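Local coordinates for protein alpha-1,2-mannosidase (Bacteroides thetaiotaomicron, PDB 2WW2) that hydrolyses alpha-mannosidic linkages with inversion of configuration, as a calcium-dependent glycoside hydrolase of family 92 from a human gut symbiont, at residues T45-G49 with H93-L97; L60-F64 with Y112-F116; I74-F80 with T169-N173. All blocks are in the same frame, centred on the assembly; numbering follows the deposited sequence.

Contact 1 of 3, residues T45-G49 with H93-L97; sequences TGENG and HKERL
A surface contact joins two connecting loops of the N-terminal beta-sandwich domain: residues 45-49 follow strand 40-44, and residues 93-97 precede strand 98-108. Glu47 and Asn48 are extended (phi/psi -62/155° and -52/137°), whereas His93 and Lys94 lie in the helical region; the closest CA atoms, 6.3 Å apart, are those of Glu47 and His93. The His93 side chain takes the p rotamer and presents one ring face to Asn48, whose CB lies 3.5 Å from the ring centroid and 6° off its normal, a CH-pi contact. Asn48 OD1 comes 3.3 Å from His93 CB but is hydrogen-bonded to Gln44. Further out, long side chains able to keep their charges toward solvent form a salt bridge, Lys94 NZ to Glu47 OE1 at 3.2 Å. At phi/psi 96/-21°, Gly49 suits glycine, since a CB would jam against the preceding carbonyl. Arg96 NE hydrogen-bonds Arg62 O, and NH1 forms a salt bridge with Asp148. An Asn-on-imidazole CH-pi contact flanked by a Glu-Lys salt bridge thus joins two inter-strand loops of the GH92 N-terminal beta-sandwich.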
loop_
_atom_site.group_PDB
_atom_site.type_symbol
_atom_site.label_atom_id
_atom_site.label_comp_id
_atom_site.label_asym_id
_atom_site.label_seq_id
_atom_site.Cartn_x
_atom_site.Cartn_y
_atom_site.Cartn_z
ATOM N N THR A 45 -16.779 -25.795 18.506
ATOM C CA THR A 45 -15.724 -25.373 19.439
ATOM C C THR A 45 -16.082 -24.060 20.134
ATOM O O THR A 45 -15.629 -23.801 21.256
ATOM C CB THR A 45 -14.353 -25.194 18.731
ATOM O OG1 THR A 45 -14.448 -24.164 17.750
ATOM C CG2 THR A 45 -13.954 -26.466 18.022
ATOM N N GLY A 46 -16.881 -23.235 19.467
ATOM C CA GLY A 46 -17.244 -21.915 20.002
ATOM C C GLY A 46 -18.354 -22.027 21.051
ATOM O O GLY A 46 -19.034 -23.049 21.135
ATOM N N GLU A 47 -18.524 -20.986 21.864
ATOM C CA GLU A 47 -19.608 -20.970 22.847
ATOM C C GLU A 47 -20.961 -21.033 22.154
ATOM O O GLU A 47 -21.083 -20.577 21.025
ATOM C CB GLU A 47 -19.562 -19.669 23.656
ATOM C CG GLU A 47 -18.536 -19.657 24.745
ATOM C CD GLU A 47 -18.701 -18.449 25.670
ATOM O OE1 GLU A 47 -19.689 -17.684 25.527
ATOM O OE2 GLU A 47 -17.833 -18.270 26.533
ATOM N N ASN A 48 -21.986 -21.528 22.848
ATOM C CA ASN A 48 -23.346 -21.358 22.372
ATOM C C ASN A 48 -23.560 -19.874 22.096
ATOM O O ASN A 48 -23.163 -19.033 22.911
ATOM C CB ASN A 48 -24.385 -21.793 23.429
ATOM C CG ASN A 48 -24.498 -23.319 23.577
ATOM O OD1 ASN A 48 -23.712 -24.078 23.003
ATOM N ND2 ASN A 48 -25.500 -23.763 24.338
ATOM N N GLY A 49 -24.205 -19.559 20.980
ATOM C CA GLY A 49 -24.497 -18.170 20.639
ATOM C C GLY A 49 -23.496 -17.526 19.696
ATOM O O GLY A 49 -23.798 -16.535 19.033
ATOM N N HIS A 93 -22.557 -25.328 28.291
ATOM C CA HIS A 93 -21.629 -25.151 27.175
ATOM C C HIS A 93 -20.337 -24.424 27.603
ATOM O O HIS A 93 -19.291 -24.605 26.989
ATOM C CB HIS A 93 -22.308 -24.397 26.024
ATOM C CG HIS A 93 -22.470 -22.923 26.274
ATOM N ND1 HIS A 93 -23.517 -22.395 27.003
ATOM C CD2 HIS A 93 -21.705 -21.871 25.902
ATOM C CE1 HIS A 93 -23.409 -21.074 27.042
ATOM N NE2 HIS A 93 -22.311 -20.732 26.389
ATOM N N LYS A 94 -20.419 -23.602 28.655
ATOM C CA LYS A 94 -19.262 -22.848 29.145
ATOM C C LYS A 94 -18.225 -23.758 29.759
ATOM O O LYS A 94 -17.065 -23.387 29.843
ATOM C CB LYS A 94 -19.693 -21.837 30.207
ATOM C CG LYS A 94 -20.723 -20.825 29.720
ATOM C CD LYS A 94 -20.067 -19.509 29.345
ATOM C CE LYS A 94 -21.106 -18.402 29.195
ATOM N NZ LYS A 94 -20.490 -17.168 28.616
ATOM N N GLU A 95 -18.652 -24.943 30.194
ATOM C CA GLU A 95 -17.788 -25.888 30.888
ATOM C C GLU A 95 -17.494 -27.196 30.133
ATOM O O GLU A 95 -16.618 -27.947 30.560
ATOM C CB GLU A 95 -18.391 -26.261 32.246
ATOM C CG GLU A 95 -18.388 -25.128 33.229
ATOM C CD GLU A 95 -18.633 -25.629 34.624
ATOM O OE1 GLU A 95 -19.794 -25.959 34.931
ATOM O OE2 GLU A 95 -17.656 -25.716 35.403
ATOM N N ARG A 96 -18.234 -27.485 29.059
ATOM C CA ARG A 96 -17.996 -28.680 28.256
ATOM C C ARG A 96 -16.920 -28.362 27.260
ATOM O O ARG A 96 -17.204 -27.840 26.178
ATOM C CB ARG A 96 -19.232 -29.124 27.448
ATOM C CG ARG A 96 -20.361 -29.671 28.245
ATOM C CD ARG A 96 -21.456 -30.297 27.348
ATOM N NE ARG A 96 -21.680 -29.579 26.099
ATOM C CZ ARG A 96 -22.631 -28.669 25.890
ATOM N NH1 ARG A 96 -23.483 -28.319 26.867
ATOM N NH2 ARG A 96 -22.732 -28.104 24.692
ATOM N N LEU A 97 -15.688 -28.655 27.619
ATOM C CA LEU A 97 -14.550 -28.312 26.788
ATOM C C LEU A 97 -13.642 -29.515 26.780
ATOM O O LEU A 97 -12.960 -29.762 27.758
ATOM C CB LEU A 97 -13.774 -27.151 27.414
ATOM C CG LEU A 97 -14.293 -25.719 27.322
ATOM C CD1 LEU A 97 -14.584 -25.298 25.906
ATOM C CD2 LEU A 97 -15.499 -25.550 28.220
#

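Contact 2 of 3, residues L60-F64 with Y112-F116; sequences LMRGF and YSVTF
Side chains pack here inside the beta-sandwich of the GH92 N-terminal domain, between two strands that both pair with strand 98-108 and not with each other; the curl of the antiparallel sheet brings their side chains together. Segments 60-64 and 112-116 run 144° apart end to end; the CA atoms of Met61 and Phe116 are 8.7 Å apart and those of Phe64 and Tyr112 9.9 Å, so only side chains meet. A classic beta bulge, Arg62 and Gly63 opposite Gln44, shifts the usual alternation, so Met61 and Phe64, three residues apart, both point inward. Across from them Tyr112, Val114 and Phe116 alternate regularly. The Phe64 ring (chi1 m) meets its neighbours at its edge: CE1 is 3.8 Å from Tyr112 CE2, and CZ is 3.8 Å from Val114 CG1 and 4.0 Å from Phe116 CZ. Large apolar groups suit this buried interior. Met61 CB touches the Phe116 ring edge at CE1, 3.5 Å away. Tyr112 (chi1 t) hydrogen-bonds Glu105, a sodium ligand, through its hydroxyl; in the Met61 conformer given, CE lies 3.5 Å from Tyr112 OH.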
loop_
_atom_site.group_PDB
_atom_site.type_symbol
_atom_site.label_atom_id
_atom_site.label_comp_id
_atom_site.label_asym_id
_atom_site.label_seq_id
_atom_site.Cartn_x
_atom_site.Cartn_y
_atom_site.Cartn_z
ATOM N N LEU A 60 -10.550 -27.342 21.671
ATOM C CA LEU A 60 -11.454 -27.830 22.708
ATOM C C LEU A 60 -12.853 -27.930 22.109
ATOM O O LEU A 60 -13.375 -26.946 21.581
ATOM C CB LEU A 60 -11.479 -26.881 23.904
ATOM C CG LEU A 60 -10.134 -26.683 24.641
ATOM C CD1 LEU A 60 -10.260 -25.572 25.694
ATOM C CD2 LEU A 60 -9.693 -27.985 25.295
ATOM N N MET A 61 -13.444 -29.115 22.183
ATOM C CA MET A 61 -14.763 -29.315 21.605
ATOM C C MET A 61 -15.849 -29.209 22.664
ATOM O O MET A 61 -15.668 -29.653 23.788
ATOM C CB MET A 61 -14.845 -30.675 20.920
ATOM C CG MET A 61 -16.087 -30.807 20.077
ATOM S SD MET A 61 -15.836 -30.109 18.459
ATOM C CE MET A 61 -14.619 -31.250 17.749
ATOM N N ARG A 62 -16.984 -28.599 22.306
ATOM C CA ARG A 62 -18.101 -28.441 23.255
ATOM C C ARG A 62 -19.333 -29.271 22.903
ATOM O O ARG A 62 -20.164 -29.562 23.776
ATOM C CB ARG A 62 -18.582 -26.984 23.320
ATOM C CG ARG A 62 -17.492 -25.984 23.596
ATOM C CD ARG A 62 -18.097 -24.609 23.839
ATOM N NE ARG A 62 -17.055 -23.600 23.716
ATOM C CZ ARG A 62 -16.726 -22.744 24.669
ATOM N NH1 ARG A 62 -17.364 -22.757 25.836
ATOM N NH2 ARG A 62 -15.763 -21.871 24.441
ATOM N N GLY A 63 -19.501 -29.602 21.630
ATOM C CA GLY A 63 -20.677 -30.383 21.243
ATOM C C GLY A 63 -20.749 -30.674 19.757
ATOM O O GLY A 63 -19.889 -30.223 18.983
ATOM N N PHE A 64 -21.785 -31.416 19.371
ATOM C CA PHE A 64 -22.090 -31.654 17.974
ATOM C C PHE A 64 -23.469 -31.092 17.723
ATOM O O PHE A 64 -24.441 -31.568 18.279
ATOM C CB PHE A 64 -21.987 -33.144 17.635
ATOM C CG PHE A 64 -20.617 -33.682 17.887
ATOM C CD1 PHE A 64 -19.651 -33.653 16.887
ATOM C CD2 PHE A 64 -20.275 -34.165 19.150
ATOM C CE1 PHE A 64 -18.362 -34.133 17.136
ATOM C CE2 PHE A 64 -19.000 -34.638 19.414
ATOM C CZ PHE A 64 -18.035 -34.631 18.402
ATOM N N TYR A 112 -18.473 -37.247 10.061
ATOM C CA TYR A 112 -17.421 -36.596 10.813
ATOM C C TYR A 112 -17.040 -37.493 11.987
ATOM O O TYR A 112 -17.908 -37.920 12.761
ATOM C CB TYR A 112 -17.913 -35.238 11.326
ATOM C CG TYR A 112 -16.877 -34.510 12.175
ATOM C CD1 TYR A 112 -16.009 -33.577 11.609
ATOM C CD2 TYR A 112 -16.765 -34.768 13.538
ATOM C CE1 TYR A 112 -15.042 -32.908 12.388
ATOM C CE2 TYR A 112 -15.817 -34.099 14.333
ATOM C CZ TYR A 112 -14.972 -33.174 13.752
ATOM O OH TYR A 112 -14.045 -32.536 14.532
ATOM N N SER A 113 -15.747 -37.800 12.107
ATOM C CA SER A 113 -15.267 -38.668 13.185
ATOM C C SER A 113 -14.136 -37.938 13.932
ATOM O O SER A 113 -13.302 -37.273 13.313
ATOM C CB SER A 113 -14.762 -39.996 12.607
ATOM O OG SER A 113 -14.196 -40.828 13.617
ATOM N N VAL A 114 -14.133 -38.024 15.255
ATOM C CA VAL A 114 -13.045 -37.435 16.045
ATOM C C VAL A 114 -12.782 -38.319 17.259
ATOM O O VAL A 114 -13.712 -38.933 17.809
ATOM C CB VAL A 114 -13.367 -35.980 16.452
ATOM C CG1 VAL A 114 -14.584 -35.946 17.395
ATOM C CG2 VAL A 114 -12.159 -35.294 17.101
ATOM N N THR A 115 -11.518 -38.422 17.654
ATOM C CA THR A 115 -11.161 -39.109 18.893
ATOM C C THR A 115 -10.516 -38.079 19.794
ATOM O O THR A 115 -9.554 -37.389 19.400
ATOM C CB THR A 115 -10.191 -40.257 18.617
ATOM O OG1 THR A 115 -10.794 -41.137 17.666
ATOM C CG2 THR A 115 -9.840 -41.031 19.908
ATOM N N PHE A 116 -11.078 -37.922 20.985
ATOM C CA PHE A 116 -10.575 -36.945 21.923
ATOM C C PHE A 116 -9.290 -37.416 22.567
ATOM O O PHE A 116 -8.925 -38.595 22.468
ATOM C CB PHE A 116 -11.672 -36.608 22.950
ATOM C CG PHE A 116 -12.895 -35.996 22.314
ATOM C CD1 PHE A 116 -12.939 -34.639 22.056
ATOM C CD2 PHE A 116 -13.982 -36.790 21.940
ATOM C CE1 PHE A 116 -14.054 -34.063 21.462
ATOM C CE2 PHE A 116 -15.102 -36.230 21.338
ATOM C CZ PHE A 116 -15.135 -34.857 21.096
#

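Contact 3 of 3, residues I74-F80 with T169-N173; sequences INDYGTF and TRYNN
Three hydrogen bonds tie these two antiparallel, mostly irregular segments together, and each ends on a backbone carbonyl. Thr169 OG1 donates to Thr79 O at 2.7 Å, Asn173 ND2 to Asp76 O at 2.9 Å (161°), and Gly78 N to Tyr171 O at 3.2 Å (154°). That last carbonyl also receives a CA-H...O contact from Tyr77 CA at 3.4 Å. The amide of Asn173 serves twice, since ND2 also donates to Tyr171 OH at 3.0 Å. Side chains also bond the next backbone amide: Asn75, at positive phi (71°), accepts from Asp76 N through OD1 at 2.7 Å, and Asp76 OD1 accepts from Tyr77 N at 2.8 Å. A water donates to Asn75 OD1 at 2.8 Å and also bonds Tyr171 OH at 3.3 Å. Gly78 takes a positive phi (55/46°), which favours glycine. The directions are 169° apart, with the CA atoms of Tyr77 and Asn172 at 4.1 Å. Tyr171 (chi1 t) brings its ring against the other segment, with CE2 3.5 Å from Asp76 O and CD2 3.8 Å from Thr79 CG2, while Tyr77 CB meets Asn172 CB at 3.8 Å. Asp76 forms a salt bridge with Arg65 of strand 60-67 and bonds Thr67. This is polar loop-loop packing where the N-terminal domain meets the catalytic domain: Tyr77 reaches across, bonding Asp328 and packing on strand 299-304, while the segments themselves lead into strand 80-86 and out of strand 164-169.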
loop_
_atom_site.group_PDB
_atom_site.type_symbol
_atom_site.label_atom_id
_atom_site.label_comp_id
_atom_site.label_asym_id
_atom_site.label_seq_id
_atom_site.Cartn_x
_atom_site.Cartn_y
_atom_site.Cartn_z
ATOM N N ILE A 74 -25.254 -13.840 10.270
ATOM C CA ILE A 74 -26.681 -14.177 10.277
ATOM C C ILE A 74 -26.963 -15.105 11.478
ATOM O O ILE A 74 -28.007 -15.010 12.121
ATOM C CB ILE A 74 -27.037 -14.883 8.947
ATOM C CG1 ILE A 74 -26.861 -13.885 7.785
ATOM C CG2 ILE A 74 -28.457 -15.448 8.982
ATOM C CD1 ILE A 74 -27.863 -12.752 7.812
ATOM N N ASN A 75 -26.006 -15.982 11.764
ATOM C CA ASN A 75 -26.031 -16.845 12.945
ATOM C C ASN A 75 -27.113 -17.932 12.779
ATOM O O ASN A 75 -27.595 -18.166 11.655
ATOM C CB ASN A 75 -26.149 -15.986 14.244
ATOM C CG ASN A 75 -25.528 -16.670 15.490
ATOM O OD1 ASN A 75 -25.797 -17.839 15.773
ATOM N ND2 ASN A 75 -24.753 -15.912 16.261
ATOM N N ASP A 76 -27.469 -18.613 13.865
ATOM C CA ASP A 76 -28.187 -19.906 13.797
ATOM C C ASP A 76 -29.643 -19.810 14.276
ATOM O O ASP A 76 -30.062 -18.777 14.824
ATOM C CB ASP A 76 -27.443 -20.969 14.632
ATOM C CG ASP A 76 -27.590 -22.394 14.054
ATOM O OD1 ASP A 76 -28.398 -22.587 13.111
ATOM O OD2 ASP A 76 -26.864 -23.311 14.519
ATOM N N TYR A 77 -30.414 -20.873 14.039
ATOM C CA TYR A 77 -31.760 -21.010 14.610
ATOM C C TYR A 77 -32.081 -22.516 14.639
ATOM O O TYR A 77 -31.438 -23.304 13.915
ATOM C CB TYR A 77 -32.801 -20.239 13.777
ATOM C CG TYR A 77 -32.963 -20.818 12.388
ATOM C CD1 TYR A 77 -33.906 -21.818 12.134
ATOM C CD2 TYR A 77 -32.134 -20.407 11.346
ATOM C CE1 TYR A 77 -34.022 -22.401 10.865
ATOM C CE2 TYR A 77 -32.247 -20.972 10.067
ATOM C CZ TYR A 77 -33.188 -21.972 9.845
ATOM O OH TYR A 77 -33.299 -22.535 8.604
ATOM N N GLY A 78 -33.041 -22.905 15.473
ATOM C CA GLY A 78 -33.527 -24.288 15.563
ATOM C C GLY A 78 -32.379 -25.233 15.829
ATOM O O GLY A 78 -32.283 -26.265 15.185
ATOM N N THR A 79 -31.510 -24.878 16.773
ATOM C CA THR A 79 -30.259 -25.624 16.996
ATOM C C THR A 79 -30.208 -26.250 18.392
ATOM O O THR A 79 -30.672 -25.652 19.373
ATOM C CB THR A 79 -28.996 -24.717 16.723
ATOM O OG1 THR A 79 -27.792 -25.481 16.845
ATOM C CG2 THR A 79 -28.923 -23.513 17.671
ATOM N N PHE A 80 -29.671 -27.473 18.467
ATOM C CA PHE A 80 -29.399 -28.131 19.737
ATOM C C PHE A 80 -28.108 -28.918 19.556
ATOM O O PHE A 80 -27.595 -29.004 18.425
ATOM C CB PHE A 80 -30.583 -29.018 20.185
ATOM C CG PHE A 80 -30.773 -30.273 19.381
ATOM C CD1 PHE A 80 -30.201 -31.470 19.796
ATOM C CD2 PHE A 80 -31.571 -30.281 18.239
ATOM C CE1 PHE A 80 -30.381 -32.646 19.066
ATOM C CE2 PHE A 80 -31.750 -31.473 17.508
ATOM C CZ PHE A 80 -31.148 -32.644 17.919
ATOM N N THR A 169 -36.244 -26.660 20.820
ATOM C CA THR A 169 -35.300 -25.560 20.880
ATOM C C THR A 169 -35.913 -24.385 20.142
ATOM O O THR A 169 -36.485 -24.554 19.066
ATOM C CB THR A 169 -33.932 -25.951 20.275
ATOM O OG1 THR A 169 -33.132 -24.773 20.142
ATOM C CG2 THR A 169 -34.097 -26.632 18.894
ATOM N N ARG A 170 -35.807 -23.193 20.718
ATOM C CA ARG A 170 -36.423 -22.015 20.113
ATOM C C ARG A 170 -35.421 -20.892 19.817
ATOM O O ARG A 170 -35.797 -19.830 19.303
ATOM C CB ARG A 170 -37.555 -21.509 21.017
ATOM C CG ARG A 170 -38.680 -22.515 21.148
ATOM C CD ARG A 170 -39.844 -21.977 22.015
ATOM N NE ARG A 170 -40.864 -23.006 22.189
ATOM C CZ ARG A 170 -40.779 -23.992 23.081
ATOM N NH1 ARG A 170 -39.728 -24.082 23.890
ATOM N NH2 ARG A 170 -41.750 -24.892 23.171
ATOM N N TYR A 171 -34.151 -21.124 20.144
ATOM C CA TYR A 171 -33.118 -20.138 19.876
ATOM C C TYR A 171 -33.182 -19.685 18.421
ATOM O O TYR A 171 -33.383 -20.499 17.508
ATOM C CB TYR A 171 -31.730 -20.712 20.164
ATOM C CG TYR A 171 -30.593 -19.789 19.753
ATOM C CD1 TYR A 171 -30.147 -18.778 20.600
ATOM C CD2 TYR A 171 -29.959 -19.939 18.518
ATOM C CE1 TYR A 171 -29.097 -17.938 20.219
ATOM C CE2 TYR A 171 -28.915 -19.102 18.123
ATOM C CZ TYR A 171 -28.486 -18.113 18.993
ATOM O OH TYR A 171 -27.465 -17.301 18.614
ATOM N N ASN A 172 -33.020 -18.383 18.208
ATOM C CA ASN A 172 -33.003 -17.851 16.844
ATOM C C ASN A 172 -32.401 -16.450 16.855
ATOM O O ASN A 172 -32.189 -15.857 17.926
ATOM C CB ASN A 172 -34.421 -17.802 16.240
ATOM C CG ASN A 172 -35.322 -16.830 16.955
ATOM O OD1 ASN A 172 -35.384 -15.649 16.602
ATOM N ND2 ASN A 172 -36.057 -17.319 17.952
ATOM N N ASN A 173 -32.143 -15.921 15.667
ATOM C CA ASN A 173 -31.564 -14.585 15.535
ATOM C C ASN A 173 -32.488 -13.664 14.740
ATOM O O ASN A 173 -32.039 -12.767 14.014
ATOM C CB ASN A 173 -30.184 -14.693 14.901
ATOM C CG ASN A 173 -29.125 -15.116 15.907
ATOM O OD1 ASN A 173 -28.482 -14.262 16.488
ATOM N ND2 ASN A 173 -28.956 -16.433 16.138
HETATM O O HOH W 1 -25.312 -19.630 17.830
#

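All three contacts belong to the N-terminal domain, but their chemistry follows their place in it. Contact 2 is core, apolar and made by side chains between strands; contact 1 is a surface meeting of loops, with a charged pair outermost; contact 3 is buried yet polar, because its irregular backbones need hydrogen-bonding partners. The segments of the contacts alternate along the chain. Contact 1 touches the bulged strand of contact 2 at Arg62, whose NE probably bonds Thr45 O at 2.9 Å and whose carbonyl O receives Arg96 NE at 2.8 Å. Contacts 1 and 3 join where Asn75 ND2 meets Gly49 O at 3.0 Å. Of the three, contact 3 lies nearest the chain's centre.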